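Local atomic coordinates of F420-reducing hydrogenase, subunit beta (Methanothermobacter marburgensis, PDB entry 4OMF), a protein that probably passes electrons from hydrogen oxidation to coenzyme F420 through a bound FAD and an iron-sulfur cluster, as the beta subunit of an F420-reducing hydrogenase. Residues D197-S209 and W216-S228. Residues are numbered along the deposited sequence; the frame is centred on the assembly and turned at random.
With FAD (flavin-adenine dinucleotide), chain R; KEN (N,N-dimethylmethanamine), chain P.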
loop_
_atom_site.group_PDB
_atom_site.type_symbol
_atom_site.label_atom_id
_atom_site.label_comp_id
_atom_site.label_asym_id
_atom_site.label_seq_id
_atom_site.Cartn_x
_atom_site.Cartn_y
_atom_site.Cartn_z
ATOM N N ASP C 197 -24.566 -11.684 19.775
ATOM C CA ASP C 197 -25.576 -10.667 20.043
ATOM C C ASP C 197 -26.732 -10.804 19.041
ATOM O O ASP C 197 -26.579 -10.486 17.861
ATOM C CB ASP C 197 -24.909 -9.279 19.962
ATOM C CG ASP C 197 -25.772 -8.135 20.497
ATOM O OD1 ASP C 197 -27.020 -8.227 20.514
ATOM O OD2 ASP C 197 -25.165 -7.102 20.869
ATOM N N TYR C 198 -27.882 -11.270 19.528
ATOM C CA TYR C 198 -29.047 -11.440 18.670
ATOM C C TYR C 198 -29.942 -10.208 18.652
ATOM O O TYR C 198 -30.362 -9.757 17.594
ATOM C CB TYR C 198 -29.868 -12.657 19.108
ATOM C CG TYR C 198 -31.078 -12.904 18.228
ATOM C CD1 TYR C 198 -30.939 -13.037 16.855
ATOM C CD2 TYR C 198 -32.349 -13.004 18.766
ATOM C CE1 TYR C 198 -32.033 -13.271 16.046
ATOM C CE2 TYR C 198 -33.452 -13.235 17.952
ATOM C CZ TYR C 198 -33.277 -13.370 16.597
ATOM O OH TYR C 198 -34.351 -13.598 15.770
ATOM N N VAL C 199 -30.245 -9.673 19.830
ATOM C CA VAL C 199 -31.253 -8.628 19.913
ATOM C C VAL C 199 -30.656 -7.229 20.035
ATOM O O VAL C 199 -31.303 -6.328 20.574
ATOM C CB VAL C 199 -32.224 -8.871 21.094
ATOM C CG1 VAL C 199 -33.185 -10.026 20.780
ATOM C CG2 VAL C 199 -31.467 -9.143 22.389
ATOM N N ALA C 200 -29.452 -7.037 19.501
ATOM C CA ALA C 200 -28.803 -5.716 19.516
ATOM C C ALA C 200 -28.781 -5.160 20.943
ATOM O O ALA C 200 -29.411 -4.148 21.234
ATOM C CB ALA C 200 -29.515 -4.736 18.571
ATOM N N GLU C 201 -28.063 -5.850 21.820
ATOM C CA GLU C 201 -28.078 -5.568 23.246
ATOM C C GLU C 201 -27.555 -4.194 23.638
ATOM O O GLU C 201 -27.832 -3.740 24.740
ATOM C CB GLU C 201 -27.270 -6.638 23.982
ATOM C CG GLU C 201 -27.873 -8.036 23.826
ATOM C CD GLU C 201 -27.007 -9.142 24.406
ATOM O OE1 GLU C 201 -26.245 -8.861 25.359
ATOM O OE2 GLU C 201 -27.094 -10.292 23.906
ATOM N N LEU C 202 -26.794 -3.533 22.764
ATOM C CA LEU C 202 -26.187 -2.264 23.153
ATOM C C LEU C 202 -26.897 -1.050 22.539
ATOM O O LEU C 202 -26.449 0.084 22.701
ATOM C CB LEU C 202 -24.693 -2.252 22.778
ATOM C CG LEU C 202 -23.877 -3.356 23.483
ATOM C CD1 LEU C 202 -22.408 -3.386 23.050
ATOM C CD2 LEU C 202 -23.978 -3.212 24.983
ATOM N N ALA C 203 -28.003 -1.283 21.829
ATOM C CA ALA C 203 -28.720 -0.190 21.182
ATOM C C ALA C 203 -29.540 0.599 22.204
ATOM O O ALA C 203 -29.797 0.110 23.304
ATOM C CB ALA C 203 -29.638 -0.722 20.076
ATOM N N ASP C 204 -29.974 1.798 21.839
ATOM C CA ASP C 204 -30.893 2.534 22.706
ATOM C C ASP C 204 -32.254 1.837 22.817
ATOM O O ASP C 204 -32.819 1.747 23.909
ATOM C CB ASP C 204 -31.105 3.941 22.198
ATOM C CG ASP C 204 -29.871 4.799 22.341
ATOM O OD1 ASP C 204 -29.214 4.737 23.408
ATOM O OD2 ASP C 204 -29.575 5.544 21.397
ATOM N N VAL C 205 -32.784 1.434 21.661
ATOM C CA VAL C 205 -34.035 0.675 21.514
ATOM C C VAL C 205 -33.727 -0.389 20.486
ATOM O O VAL C 205 -33.089 -0.072 19.483
ATOM C CB VAL C 205 -35.204 1.517 20.958
ATOM C CG1 VAL C 205 -36.526 0.783 21.121
ATOM C CG2 VAL C 205 -35.253 2.866 21.571
ATOM N N SER C 206 -34.183 -1.618 20.705
ATOM C CA SER C 206 -33.925 -2.700 19.755
ATOM C C SER C 206 -35.242 -3.275 19.228
ATOM O O SER C 206 -36.206 -3.397 19.978
ATOM C CB SER C 206 -33.099 -3.811 20.415
ATOM O OG SER C 206 -31.920 -3.314 21.035
ATOM N N THR C 207 -35.301 -3.628 17.946
ATOM C CA THR C 207 -36.564 -4.116 17.420
ATOM C C THR C 207 -36.368 -5.190 16.348
ATOM O O THR C 207 -35.341 -5.236 15.672
ATOM C CB THR C 207 -37.422 -2.906 16.893
ATOM O OG1 THR C 207 -38.729 -3.336 16.485
ATOM C CG2 THR C 207 -36.727 -2.213 15.731
ATOM N N GLY C 208 -37.353 -6.074 16.232
ATOM C CA GLY C 208 -37.327 -7.141 15.245
ATOM C C GLY C 208 -38.702 -7.766 15.142
ATOM O O GLY C 208 -39.636 -7.341 15.819
ATOM N N SER C 209 -38.835 -8.778 14.293
ATOM C CA SER C 209 -40.137 -9.404 14.093
ATOM C C SER C 209 -40.386 -10.510 15.097
ATOM O O SER C 209 -41.532 -10.764 15.479
ATOM C CB SER C 209 -40.261 -9.978 12.675
ATOM O OG SER C 209 -39.249 -10.943 12.442
ATOM N N TRP C 216 -46.301 -6.714 13.092
ATOM C CA TRP C 216 -45.989 -6.170 14.410
ATOM C C TRP C 216 -44.536 -6.436 14.734
ATOM O O TRP C 216 -43.884 -7.280 14.092
ATOM C CB TRP C 216 -46.875 -6.791 15.489
ATOM C CG TRP C 216 -48.302 -6.378 15.411
ATOM C CD1 TRP C 216 -49.235 -6.813 14.512
ATOM C CD2 TRP C 216 -48.970 -5.452 16.275
ATOM N NE1 TRP C 216 -50.445 -6.211 14.764
ATOM C CE2 TRP C 216 -50.310 -5.372 15.842
ATOM C CE3 TRP C 216 -48.564 -4.679 17.373
ATOM C CZ2 TRP C 216 -51.251 -4.554 16.471
ATOM C CZ3 TRP C 216 -49.503 -3.863 17.996
ATOM C CH2 TRP C 216 -50.831 -3.809 17.539
ATOM N N SER C 217 -44.020 -5.711 15.720
ATOM C CA SER C 217 -42.606 -5.826 16.110
ATOM C C SER C 217 -42.446 -5.991 17.609
ATOM O O SER C 217 -43.215 -5.420 18.379
ATOM C CB SER C 217 -41.811 -4.593 15.693
ATOM O OG SER C 217 -41.719 -4.467 14.294
ATOM N N THR C 218 -41.413 -6.727 18.014
ATOM C CA THR C 218 -41.034 -6.832 19.418
ATOM C C THR C 218 -40.002 -5.751 19.719
ATOM O O THR C 218 -38.922 -5.721 19.116
ATOM C CB THR C 218 -40.476 -8.222 19.738
ATOM O OG1 THR C 218 -41.445 -9.217 19.366
ATOM C CG2 THR C 218 -40.142 -8.340 21.211
ATOM N N VAL C 219 -40.364 -4.842 20.626
ATOM C CA VAL C 219 -39.587 -3.624 20.876
ATOM C C VAL C 219 -39.018 -3.621 22.288
ATOM O O VAL C 219 -39.760 -3.615 23.266
ATOM C CB VAL C 219 -40.458 -2.357 20.701
ATOM C CG1 VAL C 219 -39.637 -1.092 20.944
ATOM C CG2 VAL C 219 -41.086 -2.324 19.318
ATOM N N ILE C 220 -37.699 -3.603 22.373
ATOM C CA ILE C 220 -36.995 -3.650 23.649
ATOM C C ILE C 220 -36.368 -2.284 23.912
ATOM O O ILE C 220 -35.460 -1.889 23.182
ATOM C CB ILE C 220 -35.888 -4.717 23.613
ATOM C CG1 ILE C 220 -36.482 -6.112 23.390
ATOM C CG2 ILE C 220 -35.082 -4.685 24.904
ATOM C CD1 ILE C 220 -35.426 -7.153 23.033
ATOM N N THR C 221 -36.854 -1.545 24.913
ATOM C CA THR C 221 -36.210 -0.271 25.246
ATOM C C THR C 221 -35.113 -0.540 26.270
ATOM O O THR C 221 -35.273 -1.389 27.138
ATOM C CB THR C 221 -37.204 0.792 25.793
ATOM O OG1 THR C 221 -37.935 0.250 26.885
ATOM C CG2 THR C 221 -38.189 1.213 24.711
ATOM N N ARG C 222 -33.992 0.169 26.159
ATOM C CA ARG C 222 -32.829 -0.145 26.975
ATOM C C ARG C 222 -32.249 1.059 27.725
ATOM O O ARG C 222 -32.137 1.032 28.955
ATOM C CB ARG C 222 -31.726 -0.784 26.104
ATOM C CG ARG C 222 -32.164 -2.009 25.294
ATOM C CD ARG C 222 -30.968 -2.698 24.602
ATOM N NE ARG C 222 -31.384 -3.876 23.828
ATOM C CZ ARG C 222 -31.518 -5.098 24.335
ATOM N NH1 ARG C 222 -31.275 -5.333 25.631
ATOM N NH2 ARG C 222 -31.900 -6.098 23.546
ATOM N N THR C 223 -31.855 2.103 27.010
ATOM C CA THR C 223 -31.215 3.250 27.655
ATOM C C THR C 223 -32.264 4.302 28.007
ATOM O O THR C 223 -33.399 4.217 27.539
ATOM C CB THR C 223 -30.178 3.886 26.753
ATOM O OG1 THR C 223 -30.844 4.341 25.568
ATOM C CG2 THR C 223 -29.084 2.890 26.368
ATOM N N ASP C 224 -31.896 5.295 28.820
ATOM C CA ASP C 224 -32.822 6.388 29.128
ATOM C C ASP C 224 -33.339 7.052 27.841
ATOM O O ASP C 224 -34.534 7.331 27.717
ATOM C CB ASP C 224 -32.160 7.445 30.032
ATOM C CG ASP C 224 -31.853 6.920 31.436
ATOM O OD1 ASP C 224 -32.335 5.823 31.795
ATOM O OD2 ASP C 224 -31.132 7.619 32.188
ATOM N N ALA C 225 -32.440 7.277 26.886
ATOM C CA ALA C 225 -32.794 7.912 25.629
ATOM C C ALA C 225 -33.758 7.038 24.825
ATOM O O ALA C 225 -34.763 7.512 24.284
ATOM C CB ALA C 225 -31.536 8.202 24.822
ATOM N N GLY C 226 -33.450 5.754 24.757
ATOM C CA GLY C 226 -34.284 4.819 24.031
ATOM C C GLY C 226 -35.693 4.715 24.572
ATOM O O GLY C 226 -36.686 4.818 23.833
ATOM N N ASP C 227 -35.787 4.501 25.878
ATOM C CA ASP C 227 -37.073 4.348 26.513
ATOM C C ASP C 227 -37.879 5.642 26.409
ATOM O O ASP C 227 -39.067 5.620 26.099
ATOM C CB ASP C 227 -36.880 3.928 27.974
ATOM C CG ASP C 227 -38.180 3.546 28.651
ATOM O OD1 ASP C 227 -38.778 2.495 28.311
ATOM O OD2 ASP C 227 -38.595 4.288 29.550
ATOM N N SER C 228 -37.228 6.775 26.644
ATOM C CA SER C 228 -37.964 8.026 26.720
ATOM C C SER C 228 -38.450 8.448 25.342
ATOM O O SER C 228 -39.570 8.911 25.200
ATOM C CB SER C 228 -37.109 9.118 27.362
ATOM O OG SER C 228 -36.578 9.980 26.390
HETATM P PA FAD R . -38.716 -0.438 8.666
HETATM O O1A FAD R . -39.037 -1.447 7.595
HETATM O O2A FAD R . -39.590 0.741 8.976
HETATM O O5B FAD R . -37.262 0.133 8.353
HETATM C C5B FAD R . -36.228 -0.851 8.212
HETATM C C4B FAD R . -34.895 -0.158 8.501
HETATM O O4B FAD R . -33.842 -1.122 8.430
HETATM C C3B FAD R . -34.620 0.912 7.452
HETATM O O3B FAD R . -34.236 2.157 8.055
HETATM C C2B FAD R . -33.446 0.336 6.671
HETATM O O2B FAD R . -32.562 1.381 6.237
HETATM C C1B FAD R . -32.772 -0.591 7.666
HETATM N N9A FAD R . -32.070 -1.673 6.955
HETATM C C8A FAD R . -32.611 -2.490 6.034
HETATM N N7A FAD R . -31.695 -3.383 5.590
HETATM C C5A FAD R . -30.538 -3.117 6.257
HETATM C C6A FAD R . -29.165 -3.671 6.251
HETATM N N6A FAD R . -28.819 -4.697 5.429
HETATM N N1A FAD R . -28.280 -3.118 7.095
HETATM C C2A FAD R . -28.585 -2.074 7.896
HETATM N N3A FAD R . -29.813 -1.505 7.948
HETATM C C4A FAD R . -30.799 -1.992 7.155
HETATM N N1 FAD R . -35.325 -9.503 12.561
HETATM C C2 FAD R . -35.502 -10.509 13.507
HETATM O O2 FAD R . -36.546 -10.517 14.189
HETATM N N3 FAD R . -34.534 -11.497 13.631
HETATM C C4 FAD R . -33.384 -11.464 12.870
HETATM O O4 FAD R . -32.520 -12.352 13.042
HETATM C C4X FAD R . -33.515 -10.902 11.545
HETATM N N5 FAD R . -32.297 -10.984 10.699
HETATM C C5X FAD R . -31.895 -9.676 10.167
HETATM C C6 FAD R . -30.712 -9.691 9.409
HETATM C C7 FAD R . -30.342 -8.560 8.671
HETATM C C7M FAD R . -29.055 -8.562 7.857
HETATM C C8 FAD R . -31.179 -7.446 8.696
HETATM C C8M FAD R . -30.893 -6.164 7.937
HETATM C C9 FAD R . -32.376 -7.430 9.444
HETATM C C9A FAD R . -32.791 -8.586 10.114
HETATM N N10 FAD R . -33.939 -8.548 10.948
HETATM C C10 FAD R . -34.402 -9.698 11.559
HETATM C "C1'" FAD R . -34.668 -7.306 11.272
HETATM C "C2'" FAD R . -35.862 -7.037 10.394
HETATM O "O2'" FAD R . -35.876 -7.721 9.226
HETATM C "C3'" FAD R . -36.204 -5.733 10.357
HETATM O "O3'" FAD R . -35.343 -4.963 9.647
HETATM C "C4'" FAD R . -36.675 -5.109 11.659
HETATM O "O4'" FAD R . -37.738 -5.871 12.270
HETATM C "C5'" FAD R . -37.113 -3.656 11.445
HETATM O "O5'" FAD R . -38.386 -3.628 10.817
HETATM P P FAD R . -39.296 -2.312 10.851
HETATM O O1P FAD R . -39.352 -1.861 12.294
HETATM O O2P FAD R . -40.591 -2.578 10.141
HETATM O O3P FAD R . -38.383 -1.236 10.041
HETATM C CA1 KEN P . -27.614 6.948 24.281
HETATM C CB1 KEN P . -25.476 7.813 23.285
HETATM C CC1 KEN P . -27.103 6.689 21.815
HETATM N NE1 KEN P . -26.947 7.556 23.049
HETATM O O HOH W 1 -39.096 -4.011 13.971
#
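Arg-222 runs from the end of strand 217-221 to the turn 200-203, extended from CG to NE, and its guanidinium lies flat between CG2 of Ile-220 over one face and CA of Glu-201 over the other. Its edge meets Ser-206, where NE donates an almost straight bond (174°) to OG, 2.9 Å away and in the guanidinium plane. OG of Ser-206 in turn donates to Ala-200 O (2.7 Å), while NH2 of Arg-222 reaches Val-199 O from above the carbonyl plane at 3.0 Å. NH1 turns to the backbone oxygens of Leu-3 and Thr-5, so bonds at three nitrogens fix the group's rotation.

Just past the strand, Asp-204 O accepts from N of both Arg-222 (3.0 Å) and Thr-223, the N-cap of helix 224-235; the carboxylate meets Arg-110 and Leu-129 N, and its bond from Thr-223 OG1 is less sure. On the sheet face opposite Ser-206, CG2 of Val-205 rests on CA of Gly-226 (3.3 Å).

Ser-206 and Ile-220 form an antiparallel hydrogen-bonded pair. N of Ser-209 donates to FAD O2 (2.9 Å), and a water joins Thr-207 and Ser-217 to the cofactor's ribityl and phosphate oxygens. This antiparallel beta hairpin within the mixed sheet forms part of the FAD pocket.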